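Local structure of DNA methyltransferase (Nicotiana tabacum, 4ONQ) at residues F15-E20 with K71-A76; D117-L122 with L166-R171; L125-G130 with R203-G208; V265-V270 with L283-D288. The protein probably methylates DNA at C5 of cytosine with S-adenosylmethionine as methyl donor, the catalytic domain here being bound to the inhibitor sinefungin. The protein carries 5 engineered substitutions. All blocks are in the same frame, centred on the assembly; numbering follows the deposited sequence.

Contact 1: residues F15-E20 with K71-A76; sequences FGVPTE and KYFCAA
The loop enters through F15, its backbone N hydrogen-bonded to E66 on the adjoining edge strand, and through G16, whose backbone angles (phi 146°) would jam any CB against the carbonyl O of F15. V17 is the first to make real contact: its CG1, anti to the carbonyl carbon, reaches F73 CE2 at 3.6 Å, while CG2 in the crowded position lies obliquely by the Y72 ring. Here the chain folds into a type I beta turn, V17 to E20, laid on the connection between strands 66-69 and 79-84, which pair antiparallel at one margin of the large mixed sheet. P18 crosses F73 at about a right angle, CD at 3.5 Å from F73 CE1, and Y218 of helix 213-220 touches both residues. T19 directs CG2 at the backbone, 3.4 Å from Y72 O. An alanine in place of Y72 removes the ring beside V17 CG2 and E20 and would probably weaken the hold of the 71-76 loop on the turn. E20 closes that turn; its bent chain brings OE2 to the edge of the tyrosine ring, 4.0 Å from Y72 CE1, with K71 CG over one ring face.

Contact 2: residues D117-L122 with L166-R171; sequences DPRTKL and LVWVGR
D117 OD2 is gripped by two donors: W168 NE1 at 2.8 Å and R119 NH2, the latter bond being part of a salt bridge. The other oxygen, OD1, also takes two, R119 NE through its syn lone pair and R119 N through its anti one, the second making an Asx turn. All this is buried against strand 166-170, which pairs with 173-176 in a small two-stranded antiparallel sheet apart from the main one. In the aspartate CG is anti to the backbone N (chi1 -169°), which carries the carboxylate toward the strand; its plane stands 82° from the indole. NE1 comes from above the carboxylate while OD2 stays exactly in the ring plane. R119 bends at chi3 and lays its guanidinium side-on along D117, NE 2.9 Å from D117 OD1. Its far end then clasps one backbone oxygen, L166 O, with NH1 and NH2 alike. A methionine replacing R119 would probably leave both the D117 carboxylate and this buried carbonyl short of donors and loosen the loop from the strand. Helix 151-164 backs the arginine through C161 and R162. Past the polar cluster the contact turns apolar, L122 CD2 meeting V167 CG1 at 3.9 Å.

Contact 3: residues L125-G130 with R203-G208; sequences LQTAIG and RYKSLG
This is a loop lying along a helix, held by van der Waals contact and one CH-pi interaction: the irregular chain of 125-130, on its way to helix 132-143, passes over residues 203-208 of helix 200-208. I129 makes the most telling touch. Its CG2, anti to the carbonyl carbon, sits 3.3 Å from the centroid of the Y204 ring and only 1° off the ring normal, so the methyl lies squarely over the centre of the face; CD1 adds a second touch at Y204 CE1. The phenol end is fixed elsewhere, OH being hydrogen-bonded to L177 O. Two residues earlier, T127 lays its CG2 against the helix backbone, 3.6 Å from K205 CA, and its carbonyl O approaches Y204 CB at 3.2 Å. Close approach of the main chains depends on G208, where a CB would come 2.8 Å from T127 CG2, a clash. Beside it two acceptors, L125 O and G208 O, stand 3.5 Å apart; R78 is hydrogen-bonded to G208 O and weakly to L125 O, which would probably offset their repulsion. Around the contact, L125 packs on L186 of helix 179-186, P179 of the same helix touches Y204, and S206 bonds to N266 of helix 264-276.

Contact 4: residues V265-V270 with L283-D288; sequences VNRDIV and LIHFND
R267 and H285 carry this contact, with V270 and N287 beside them. It belongs to the beta-alpha-beta crossover of strand 254-260, helix 264-276 and strand 282-286, part of the Rossmann-like fold of class I methyltransferases; the helix segment runs antiparallel to the strand (179°), their axes 10.3 Å apart. R267 lays the aliphatic part of its chain over the imidazole: CG is 3.8 Å from the centroid of the H285 ring, a CH-pi contact from almost straight above. On the opposite face L283 CD1 sits nearer the rim, so the ring is sandwiched between the helix and its own strand. Its rotation is fixed by a hydrogen bond from ND1 to S259 O on the neighbouring strand, while V270 CB comes to the ring edge 4.1 Å from H285 NE2. V270 CG1 also touches L283 CD2, extending the apolar seam down the helix. At the arginine's tip, R267 NH2 is hydrogen-bonded to the backbone carbonyl O of E261, and a guanidinium this close to the imidazole would probably disfavour a protonated histidine. In the pocket nearby, N266 of the same helix bonds weakly to O3' of sinefungin, and D288 belongs to that site too. Beyond the strand's end, N287 lays its amide almost parallel to the guanidinium, the planes 13° apart. This is stacking, since the angles are poor for a bond: N287 OD1 hovers over the face, 3.3 Å from R267 NH2.

Contacts 1 and 4 lie on opposite sides of the chain's centre, about 30 Å between their centres, each at an outermost strand of the seven-stranded sheet: 66-69 leads into the 71-76 loop of contact 1, and 282-286 carries contact 4. Contact 3 links to both, while contact 2 lies out to the side, its centre about 36 Å from that of contact 4. Segments 117-122 and 125-130 follow each other closely in the loop before helix 132-143, which meets first the small hairpin and then helix 200-208. Contact 1 closes before either, yet touches both, A75 O probably bonding to L122 N and A76 packing on L125. Contact 3 meets contact 4 through S206 OG and N266 OD1, connecting the two to the sinefungin pocket.

Contact 1: residues F15-E20 with K71-A76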
loop_
_atom_site.group_PDB
_atom_site.type_symbol
_atom_site.label_atom_id
_atom_site.label_comp_id
_atom_site.label_asym_id
_atom_site.label_seq_id
_atom_site.Cartn_x
_atom_site.Cartn_y
_atom_site.Cartn_z
ATOM N N PHE A 15 -11.293 -4.912 11.105
ATOM C CA PHE A 15 -11.519 -5.433 12.425
ATOM C C PHE A 15 -11.075 -4.397 13.385
ATOM O O PHE A 15 -11.059 -4.622 14.553
ATOM C CB PHE A 15 -10.706 -6.674 12.680
ATOM C CG PHE A 15 -11.088 -7.810 11.829
ATOM C CD1 PHE A 15 -12.326 -8.359 11.934
ATOM C CD2 PHE A 15 -10.215 -8.323 10.923
ATOM C CE1 PHE A 15 -12.698 -9.409 11.147
ATOM C CE2 PHE A 15 -10.572 -9.369 10.123
ATOM C CZ PHE A 15 -11.818 -9.911 10.234
ATOM N N GLY A 16 -10.644 -3.272 12.880
ATOM C CA GLY A 16 -10.241 -2.193 13.761
ATOM C C GLY A 16 -9.084 -1.372 13.223
ATOM O O GLY A 16 -8.192 -1.891 12.557
ATOM N N VAL A 17 -9.112 -0.078 13.511
ATOM C CA VAL A 17 -8.015 0.814 13.166
ATOM C C VAL A 17 -7.586 1.545 14.439
ATOM O O VAL A 17 -8.401 1.746 15.340
ATOM C CB VAL A 17 -8.422 1.812 12.053
ATOM C CG1 VAL A 17 -8.657 1.078 10.736
ATOM C CG2 VAL A 17 -9.658 2.601 12.460
ATOM N N PRO A 18 -6.305 1.940 14.523
ATOM C CA PRO A 18 -5.768 2.494 15.770
ATOM C C PRO A 18 -6.420 3.798 16.214
ATOM O O PRO A 18 -6.508 4.075 17.410
ATOM C CB PRO A 18 -4.296 2.747 15.424
ATOM C CG PRO A 18 -4.288 2.950 13.969
ATOM C CD PRO A 18 -5.303 1.979 13.446
ATOM N N THR A 19 -6.919 4.580 15.289
ATOM C CA THR A 19 -7.403 5.906 15.575
ATOM C C THR A 19 -8.873 6.006 15.964
ATOM O O THR A 19 -9.380 7.060 16.215
ATOM C CB THR A 19 -7.249 6.707 14.306
ATOM O OG1 THR A 19 -8.090 7.844 14.377
ATOM C CG2 THR A 19 -7.694 5.859 13.176
ATOM N N GLU A 20 -9.567 4.901 15.962
ATOM C CA GLU A 20 -10.945 4.968 16.300
ATOM C C GLU A 20 -11.262 3.872 17.237
ATOM O O GLU A 20 -10.469 2.983 17.446
ATOM C CB GLU A 20 -11.790 4.783 15.072
ATOM C CG GLU A 20 -11.420 5.687 13.993
ATOM C CD GLU A 20 -12.298 6.858 13.910
ATOM O OE1 GLU A 20 -13.468 6.721 14.275
ATOM O OE2 GLU A 20 -11.828 7.913 13.473
ATOM N N LYS A 71 -7.264 6.024 4.962
ATOM C CA LYS A 71 -7.457 7.343 5.457
ATOM C C LYS A 71 -7.419 7.352 6.936
ATOM O O LYS A 71 -7.301 8.363 7.554
ATOM C CB LYS A 71 -8.782 7.858 5.000
ATOM C CG LYS A 71 -9.935 7.454 5.829
ATOM C CD LYS A 71 -11.192 7.886 5.174
ATOM C CE LYS A 71 -12.402 7.726 6.019
ATOM N NZ LYS A 71 -13.594 8.129 5.279
ATOM N N TYR A 72 -7.496 6.184 7.506
ATOM C CA TYR A 72 -7.355 6.015 8.945
ATOM C C TYR A 72 -5.895 5.838 9.345
ATOM O O TYR A 72 -5.584 5.636 10.517
ATOM C CB TYR A 72 -8.192 4.829 9.418
ATOM C CG TYR A 72 -9.673 5.052 9.226
ATOM C CD1 TYR A 72 -10.351 5.993 9.983
ATOM C CD2 TYR A 72 -10.392 4.329 8.282
ATOM C CE1 TYR A 72 -11.702 6.209 9.810
ATOM C CE2 TYR A 72 -11.742 4.539 8.099
ATOM C CZ TYR A 72 -12.392 5.480 8.869
ATOM O OH TYR A 72 -13.738 5.696 8.701
ATOM N N PHE A 73 -4.999 5.928 8.367
ATOM C CA PHE A 73 -3.579 5.741 8.631
ATOM C C PHE A 73 -2.717 6.880 8.100
ATOM O O PHE A 73 -1.558 7.025 8.494
ATOM C CB PHE A 73 -3.106 4.399 8.076
ATOM C CG PHE A 73 -3.755 3.216 8.736
ATOM C CD1 PHE A 73 -3.137 2.572 9.793
ATOM C CD2 PHE A 73 -4.992 2.756 8.309
ATOM C CE1 PHE A 73 -3.731 1.485 10.403
ATOM C CE2 PHE A 73 -5.591 1.676 8.919
ATOM C CZ PHE A 73 -4.957 1.039 9.965
ATOM N N CYS A 74 -3.290 7.690 7.217
ATOM C CA CYS A 74 -2.560 8.797 6.609
ATOM C C CYS A 74 -3.543 9.800 6.042
ATOM O O CYS A 74 -4.751 9.650 6.205
ATOM C CB CYS A 74 -1.631 8.301 5.502
ATOM S SG CYS A 74 -2.503 7.551 4.109
ATOM N N ALA A 75 -3.021 10.820 5.370
ATOM C CA ALA A 75 -3.853 11.905 4.872
ATOM C C ALA A 75 -4.415 11.641 3.473
ATOM O O ALA A 75 -4.979 12.536 2.851
ATOM C CB ALA A 75 -3.083 13.206 4.900
ATOM N N ALA A 76 -4.284 10.443 2.958
ATOM C CA ALA A 76 -4.845 10.086 1.681
ATOM C C ALA A 76 -5.643 8.800 1.731
ATOM O O ALA A 76 -5.223 7.832 2.280
ATOM C CB ALA A 76 -3.770 9.980 0.626
#

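Contact 2: residues D117-L122 with L166-R171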
loop_
_atom_site.group_PDB
_atom_site.type_symbol
_atom_site.label_atom_id
_atom_site.label_comp_id
_atom_site.label_asym_id
_atom_site.label_seq_id
_atom_site.Cartn_x
_atom_site.Cartn_y
_atom_site.Cartn_z
ATOM N N ASP A 117 -12.292 25.524 -0.124
ATOM C CA ASP A 117 -11.852 24.170 -0.437
ATOM C C ASP A 117 -11.907 23.358 0.851
ATOM O O ASP A 117 -11.032 23.478 1.709
ATOM C CB ASP A 117 -10.436 24.178 -1.021
ATOM C CG ASP A 117 -10.024 22.828 -1.603
ATOM O OD1 ASP A 117 -10.447 21.776 -1.070
ATOM O OD2 ASP A 117 -9.269 22.822 -2.600
ATOM N N PRO A 118 -12.944 22.523 0.992
ATOM C CA PRO A 118 -13.230 21.841 2.259
ATOM C C PRO A 118 -12.393 20.591 2.492
ATOM O O PRO A 118 -12.447 20.039 3.586
ATOM C CB PRO A 118 -14.704 21.452 2.113
ATOM C CG PRO A 118 -14.883 21.243 0.643
ATOM C CD PRO A 118 -13.944 22.214 -0.048
ATOM N N ARG A 119 -11.640 20.152 1.489
ATOM C CA ARG A 119 -10.847 18.932 1.615
ATOM C C ARG A 119 -9.859 18.986 2.779
ATOM O O ARG A 119 -9.164 19.983 2.979
ATOM C CB ARG A 119 -10.073 18.659 0.335
ATOM C CG ARG A 119 -10.916 18.350 -0.869
ATOM C CD ARG A 119 -10.022 18.193 -2.090
ATOM N NE ARG A 119 -9.293 19.423 -2.383
ATOM C CZ ARG A 119 -8.175 19.473 -3.097
ATOM N NH1 ARG A 119 -7.649 18.357 -3.582
ATOM N NH2 ARG A 119 -7.582 20.639 -3.316
ATOM N N THR A 120 -9.809 17.904 3.545
ATOM C CA THR A 120 -8.771 17.730 4.553
ATOM C C THR A 120 -8.112 16.382 4.306
ATOM O O THR A 120 -7.171 15.987 4.991
ATOM C CB THR A 120 -9.343 17.784 5.976
ATOM O OG1 THR A 120 -10.351 16.777 6.120
ATOM C CG2 THR A 120 -9.958 19.151 6.250
ATOM N N LYS A 121 -8.613 15.695 3.290
ATOM C CA LYS A 121 -8.157 14.363 2.950
ATOM C C LYS A 121 -8.030 14.269 1.438
ATOM O O LYS A 121 -8.895 14.752 0.703
ATOM C CB LYS A 121 -9.181 13.335 3.430
ATOM C CG LYS A 121 -8.583 12.144 4.136
ATOM C CD LYS A 121 -8.370 12.424 5.615
ATOM C CE LYS A 121 -7.748 11.221 6.294
ATOM N NZ LYS A 121 -7.432 11.496 7.710
ATOM N N LEU A 122 -6.954 13.651 0.972
ATOM C CA LEU A 122 -6.764 13.431 -0.457
ATOM C C LEU A 122 -7.483 12.160 -0.898
ATOM O O LEU A 122 -7.763 11.283 -0.086
ATOM C CB LEU A 122 -5.273 13.329 -0.782
ATOM C CG LEU A 122 -4.459 14.614 -0.607
ATOM C CD1 LEU A 122 -3.005 14.303 -0.309
ATOM C CD2 LEU A 122 -4.562 15.467 -1.856
ATOM N N LEU A 166 -4.988 17.577 -6.706
ATOM C CA LEU A 166 -4.241 18.822 -6.777
ATOM C C LEU A 166 -4.268 19.517 -5.427
ATOM O O LEU A 166 -5.278 19.499 -4.735
ATOM C CB LEU A 166 -4.827 19.725 -7.855
ATOM C CG LEU A 166 -4.851 19.071 -9.233
ATOM C CD1 LEU A 166 -5.556 19.968 -10.219
ATOM C CD2 LEU A 166 -3.443 18.755 -9.713
ATOM N N VAL A 167 -3.145 20.116 -5.050
ATOM C CA VAL A 167 -3.036 20.797 -3.771
ATOM C C VAL A 167 -2.628 22.244 -4.015
ATOM O O VAL A 167 -1.959 22.543 -4.995
ATOM C CB VAL A 167 -2.004 20.098 -2.863
ATOM C CG1 VAL A 167 -2.475 18.681 -2.514
ATOM C CG2 VAL A 167 -0.636 20.053 -3.541
ATOM N N TRP A 168 -3.043 23.139 -3.128
ATOM C CA TRP A 168 -2.710 24.552 -3.269
ATOM C C TRP A 168 -1.296 24.821 -2.787
ATOM O O TRP A 168 -0.924 24.401 -1.696
ATOM C CB TRP A 168 -3.710 25.429 -2.510
ATOM C CG TRP A 168 -5.108 25.269 -3.017
ATOM C CD1 TRP A 168 -6.042 24.366 -2.589
ATOM C CD2 TRP A 168 -5.728 26.022 -4.068
ATOM N NE1 TRP A 168 -7.209 24.517 -3.306
ATOM C CE2 TRP A 168 -7.042 25.526 -4.218
ATOM C CE3 TRP A 168 -5.301 27.066 -4.897
ATOM C CZ2 TRP A 168 -7.932 26.040 -5.161
ATOM C CZ3 TRP A 168 -6.184 27.575 -5.834
ATOM C CH2 TRP A 168 -7.486 27.059 -5.958
ATOM N N VAL A 169 -0.508 25.510 -3.610
ATOM C CA VAL A 169 0.880 25.815 -3.263
ATOM C C VAL A 169 1.174 27.307 -3.333
ATOM O O VAL A 169 2.272 27.752 -3.012
ATOM C CB VAL A 169 1.871 25.063 -4.171
ATOM C CG1 VAL A 169 1.780 23.565 -3.912
ATOM C CG2 VAL A 169 1.598 25.385 -5.629
ATOM N N GLY A 170 0.183 28.073 -3.760
ATOM C CA GLY A 170 0.302 29.514 -3.804
ATOM C C GLY A 170 -1.068 30.063 -4.120
ATOM O O GLY A 170 -1.993 29.292 -4.381
ATOM N N ARG A 171 -1.216 31.382 -4.087
ATOM C CA ARG A 171 -2.484 31.990 -4.458
ATOM C C ARG A 171 -2.688 31.821 -5.962
ATOM O O ARG A 171 -1.793 32.135 -6.757
ATOM C CB ARG A 171 -2.518 33.468 -4.068
ATOM C CG ARG A 171 -3.913 34.068 -4.075
ATOM C CD ARG A 171 -3.890 35.516 -3.624
ATOM N NE ARG A 171 -3.149 35.682 -2.378
ATOM C CZ ARG A 171 -3.103 36.813 -1.681
ATOM N NH1 ARG A 171 -3.764 37.881 -2.106
ATOM N NH2 ARG A 171 -2.400 36.874 -0.557
#

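Contact 3: residues L125-G130 with R203-G208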
loop_
_atom_site.group_PDB
_atom_site.type_symbol
_atom_site.label_atom_id
_atom_site.label_comp_id
_atom_site.label_asym_id
_atom_site.label_seq_id
_atom_site.Cartn_x
_atom_site.Cartn_y
_atom_site.Cartn_z
ATOM N N LEU A 125 -4.299 7.776 -4.233
ATOM C CA LEU A 125 -3.136 8.245 -4.983
ATOM C C LEU A 125 -2.931 7.389 -6.227
ATOM O O LEU A 125 -2.763 6.180 -6.117
ATOM C CB LEU A 125 -1.885 8.197 -4.111
ATOM C CG LEU A 125 -1.960 8.936 -2.776
ATOM C CD1 LEU A 125 -0.718 8.645 -1.944
ATOM C CD2 LEU A 125 -2.130 10.429 -2.992
ATOM N N GLN A 126 -2.958 8.002 -7.406
ATOM C CA GLN A 126 -2.801 7.244 -8.650
ATOM C C GLN A 126 -1.533 7.574 -9.431
ATOM O O GLN A 126 -0.728 8.410 -9.020
ATOM C CB GLN A 126 -4.032 7.380 -9.554
ATOM C CG GLN A 126 -5.054 8.378 -9.082
ATOM C CD GLN A 126 -6.465 7.812 -9.082
ATOM O OE1 GLN A 126 -6.714 6.742 -9.638
ATOM N NE2 GLN A 126 -7.392 8.528 -8.447
ATOM N N THR A 127 -1.383 6.918 -10.576
ATOM C CA THR A 127 -0.147 6.971 -11.355
ATOM C C THR A 127 -0.019 8.235 -12.217
ATOM O O THR A 127 1.072 8.765 -12.402
ATOM C CB THR A 127 0.006 5.707 -12.239
ATOM O OG1 THR A 127 -1.133 5.580 -13.099
ATOM C CG2 THR A 127 0.091 4.466 -11.369
ATOM N N ALA A 128 -1.141 8.720 -12.730
ATOM C CA ALA A 128 -1.132 9.851 -13.647
ATOM C C ALA A 128 -1.202 11.171 -12.893
ATOM O O ALA A 128 -1.877 11.273 -11.871
ATOM C CB ALA A 128 -2.292 9.740 -14.635
ATOM N N ILE A 129 -0.518 12.187 -13.405
ATOM C CA ILE A 129 -0.536 13.484 -12.748
ATOM C C ILE A 129 -1.173 14.602 -13.579
ATOM O O ILE A 129 -1.183 14.564 -14.810
ATOM C CB ILE A 129 0.870 13.916 -12.295
ATOM C CG1 ILE A 129 1.715 14.344 -13.485
ATOM C CG2 ILE A 129 1.554 12.800 -11.527
ATOM C CD1 ILE A 129 2.999 14.991 -13.070
ATOM N N GLY A 130 -1.714 15.595 -12.880
ATOM C CA GLY A 130 -2.309 16.752 -13.518
ATOM C C GLY A 130 -1.308 17.493 -14.381
ATOM O O GLY A 130 -0.227 17.859 -13.929
ATOM N N ARG A 203 8.338 6.994 -11.398
ATOM C CA ARG A 203 8.260 7.179 -9.953
ATOM C C ARG A 203 6.786 7.175 -9.572
ATOM O O ARG A 203 6.362 6.451 -8.667
ATOM C CB ARG A 203 8.883 8.511 -9.533
ATOM C CG ARG A 203 10.395 8.565 -9.496
ATOM C CD ARG A 203 10.824 8.966 -8.093
ATOM N NE ARG A 203 11.341 10.322 -7.966
ATOM C CZ ARG A 203 11.489 10.943 -6.801
ATOM N NH1 ARG A 203 11.970 12.184 -6.761
ATOM N NH2 ARG A 203 11.143 10.326 -5.674
ATOM N N TYR A 204 5.998 7.976 -10.286
ATOM C CA TYR A 204 4.561 8.037 -10.017
ATOM C C TYR A 204 3.859 6.710 -10.258
ATOM O O TYR A 204 2.976 6.338 -9.503
ATOM C CB TYR A 204 3.883 9.101 -10.863
ATOM C CG TYR A 204 4.151 10.517 -10.432
ATOM C CD1 TYR A 204 4.845 11.384 -11.262
ATOM C CD2 TYR A 204 3.699 10.994 -9.199
ATOM C CE1 TYR A 204 5.082 12.689 -10.887
ATOM C CE2 TYR A 204 3.939 12.301 -8.807
ATOM C CZ TYR A 204 4.632 13.143 -9.663
ATOM O OH TYR A 204 4.876 14.449 -9.324
ATOM N N LYS A 205 4.248 5.988 -11.265
ATOM C CA LYS A 205 3.645 4.729 -11.513
ATOM C C LYS A 205 3.964 3.690 -10.469
ATOM O O LYS A 205 3.124 2.959 -10.073
ATOM C CB LYS A 205 4.043 4.275 -12.891
ATOM C CG LYS A 205 3.469 2.966 -13.308
ATOM C CD LYS A 205 4.072 2.473 -14.600
ATOM C CE LYS A 205 3.348 1.278 -15.189
ATOM N NZ LYS A 205 3.790 -0.032 -14.683
ATOM N N SER A 206 5.184 3.647 -10.002
ATOM C CA SER A 206 5.556 2.693 -8.962
ATOM C C SER A 206 4.954 3.045 -7.599
ATOM O O SER A 206 4.580 2.158 -6.829
ATOM C CB SER A 206 7.081 2.565 -8.859
ATOM O OG SER A 206 7.617 1.911 -10.004
ATOM N N LEU A 207 4.857 4.337 -7.302
ATOM C CA LEU A 207 4.258 4.763 -6.041
ATOM C C LEU A 207 2.745 4.552 -6.065
ATOM O O LEU A 207 2.160 4.001 -5.126
ATOM C CB LEU A 207 4.609 6.223 -5.749
ATOM C CG LEU A 207 6.069 6.488 -5.358
ATOM C CD1 LEU A 207 6.463 7.951 -5.623
ATOM C CD2 LEU A 207 6.285 6.142 -3.908
ATOM N N GLY A 208 2.120 4.972 -7.158
ATOM C CA GLY A 208 0.681 4.864 -7.326
ATOM C C GLY A 208 0.145 3.452 -7.189
ATOM O O GLY A 208 -1.013 3.258 -6.837
#

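Contact 4: residues V265-V270 with L283-D288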
loop_
_atom_site.group_PDB
_atom_site.type_symbol
_atom_site.label_atom_id
_atom_site.label_comp_id
_atom_site.label_asym_id
_atom_site.label_seq_id
_atom_site.Cartn_x
_atom_site.Cartn_y
_atom_site.Cartn_z
ATOM N N VAL A 265 13.339 -1.441 -12.722
ATOM C CA VAL A 265 13.364 -0.199 -11.969
ATOM C C VAL A 265 12.928 -0.430 -10.503
ATOM O O VAL A 265 13.592 0.031 -9.551
ATOM C CB VAL A 265 12.509 0.853 -12.729
ATOM C CG1 VAL A 265 11.507 1.530 -11.831
ATOM C CG2 VAL A 265 13.410 1.845 -13.471
ATOM N N ASN A 266 11.846 -1.190 -10.324
ATOM C CA ASN A 266 11.384 -1.569 -8.987
ATOM C C ASN A 266 12.397 -2.435 -8.228
ATOM O O ASN A 266 12.708 -2.170 -7.056
ATOM C CB ASN A 266 10.029 -2.279 -9.060
ATOM C CG ASN A 266 8.902 -1.352 -9.495
ATOM O OD1 ASN A 266 9.039 -0.128 -9.481
ATOM N ND2 ASN A 266 7.773 -1.940 -9.879
ATOM N N ARG A 267 12.907 -3.463 -8.903
ATOM C CA ARG A 267 13.930 -4.342 -8.337
ATOM C C ARG A 267 15.143 -3.563 -7.842
ATOM O O ARG A 267 15.617 -3.770 -6.724
ATOM C CB ARG A 267 14.374 -5.402 -9.354
ATOM C CG ARG A 267 13.343 -6.494 -9.611
ATOM C CD ARG A 267 13.958 -7.694 -10.327
ATOM N NE ARG A 267 14.641 -7.320 -11.565
ATOM C CZ ARG A 267 14.064 -7.299 -12.762
ATOM N NH1 ARG A 267 14.767 -6.947 -13.830
ATOM N NH2 ARG A 267 12.787 -7.629 -12.895
ATOM N N ASP A 268 15.635 -2.657 -8.678
ATOM C CA ASP A 268 16.764 -1.810 -8.315
ATOM C C ASP A 268 16.456 -0.896 -7.125
ATOM O O ASP A 268 17.324 -0.654 -6.274
ATOM C CB ASP A 268 17.213 -0.982 -9.518
ATOM C CG ASP A 268 17.814 -1.834 -10.611
ATOM O OD1 ASP A 268 18.326 -2.928 -10.284
ATOM O OD2 ASP A 268 17.776 -1.415 -11.789
ATOM N N ILE A 269 15.230 -0.382 -7.074
ATOM C CA ILE A 269 14.817 0.446 -5.946
ATOM C C ILE A 269 14.923 -0.352 -4.646
ATOM O O ILE A 269 15.467 0.122 -3.627
ATOM C CB ILE A 269 13.372 0.976 -6.135
ATOM C CG1 ILE A 269 13.367 2.173 -7.084
ATOM C CG2 ILE A 269 12.766 1.385 -4.811
ATOM C CD1 ILE A 269 12.005 2.473 -7.671
ATOM N N VAL A 270 14.423 -1.583 -4.702
ATOM C CA VAL A 270 14.385 -2.433 -3.519
ATOM C C VAL A 270 15.789 -2.880 -3.111
ATOM O O VAL A 270 16.104 -2.930 -1.928
ATOM C CB VAL A 270 13.442 -3.639 -3.714
ATOM C CG1 VAL A 270 13.543 -4.605 -2.539
ATOM C CG2 VAL A 270 12.008 -3.161 -3.894
ATOM N N LEU A 283 18.508 -11.023 0.049
ATOM C CA LEU A 283 17.461 -10.623 -0.834
ATOM C C LEU A 283 17.602 -11.329 -2.170
ATOM O O LEU A 283 18.585 -11.232 -2.815
ATOM C CB LEU A 283 17.490 -9.113 -0.967
ATOM C CG LEU A 283 16.668 -8.511 -2.068
ATOM C CD1 LEU A 283 15.187 -8.735 -1.897
ATOM C CD2 LEU A 283 16.989 -7.067 -2.311
ATOM N N ILE A 284 16.586 -12.046 -2.586
ATOM C CA ILE A 284 16.676 -12.768 -3.832
ATOM C C ILE A 284 15.611 -12.367 -4.816
ATOM O O ILE A 284 14.455 -12.490 -4.540
ATOM C CB ILE A 284 16.564 -14.256 -3.585
ATOM C CG1 ILE A 284 17.663 -14.681 -2.659
ATOM C CG2 ILE A 284 16.726 -15.021 -4.862
ATOM C CD1 ILE A 284 17.631 -16.134 -2.337
ATOM N N HIS A 285 16.014 -11.929 -5.993
ATOM C CA HIS A 285 15.059 -11.448 -6.990
ATOM C C HIS A 285 14.767 -12.440 -8.114
ATOM O O HIS A 285 15.667 -13.091 -8.644
ATOM C CB HIS A 285 15.504 -10.106 -7.583
ATOM C CG HIS A 285 14.957 -8.913 -6.857
ATOM N ND1 HIS A 285 13.607 -8.724 -6.649
ATOM C CD2 HIS A 285 15.577 -7.846 -6.302
ATOM C CE1 HIS A 285 13.419 -7.593 -5.991
ATOM N NE2 HIS A 285 14.598 -7.040 -5.771
ATOM N N PHE A 286 13.488 -12.547 -8.459
ATOM C CA PHE A 286 13.059 -13.256 -9.654
ATOM C C PHE A 286 12.241 -12.289 -10.481
ATOM O O PHE A 286 11.567 -11.415 -9.934
ATOM C CB PHE A 286 12.207 -14.468 -9.299
ATOM C CG PHE A 286 12.984 -15.605 -8.717
ATOM C CD1 PHE A 286 13.622 -16.513 -9.542
ATOM C CD2 PHE A 286 13.065 -15.775 -7.347
ATOM C CE1 PHE A 286 14.340 -17.567 -9.012
ATOM C CE2 PHE A 286 13.775 -16.828 -6.809
ATOM C CZ PHE A 286 14.415 -17.725 -7.642
ATOM N N ASN A 287 12.291 -12.450 -11.796
ATOM C CA ASN A 287 11.619 -11.520 -12.690
ATOM C C ASN A 287 10.165 -11.886 -12.954
ATOM O O ASN A 287 9.304 -11.010 -13.028
ATOM C CB ASN A 287 12.395 -11.383 -13.997
ATOM C CG ASN A 287 13.781 -10.809 -13.784
ATOM O OD1 ASN A 287 14.205 -10.585 -12.647
ATOM N ND2 ASN A 287 14.501 -10.574 -14.876
ATOM N N ASP A 288 9.886 -13.178 -13.081
ATOM C CA ASP A 288 8.534 -13.605 -13.418
ATOM C C ASP A 288 7.951 -14.564 -12.391
ATOM O O ASP A 288 8.612 -15.495 -11.938
ATOM C CB ASP A 288 8.494 -14.237 -14.811
ATOM C CG ASP A 288 7.096 -14.250 -15.409
ATOM O OD1 ASP A 288 6.117 -14.105 -14.648
ATOM O OD2 ASP A 288 6.977 -14.404 -16.644
#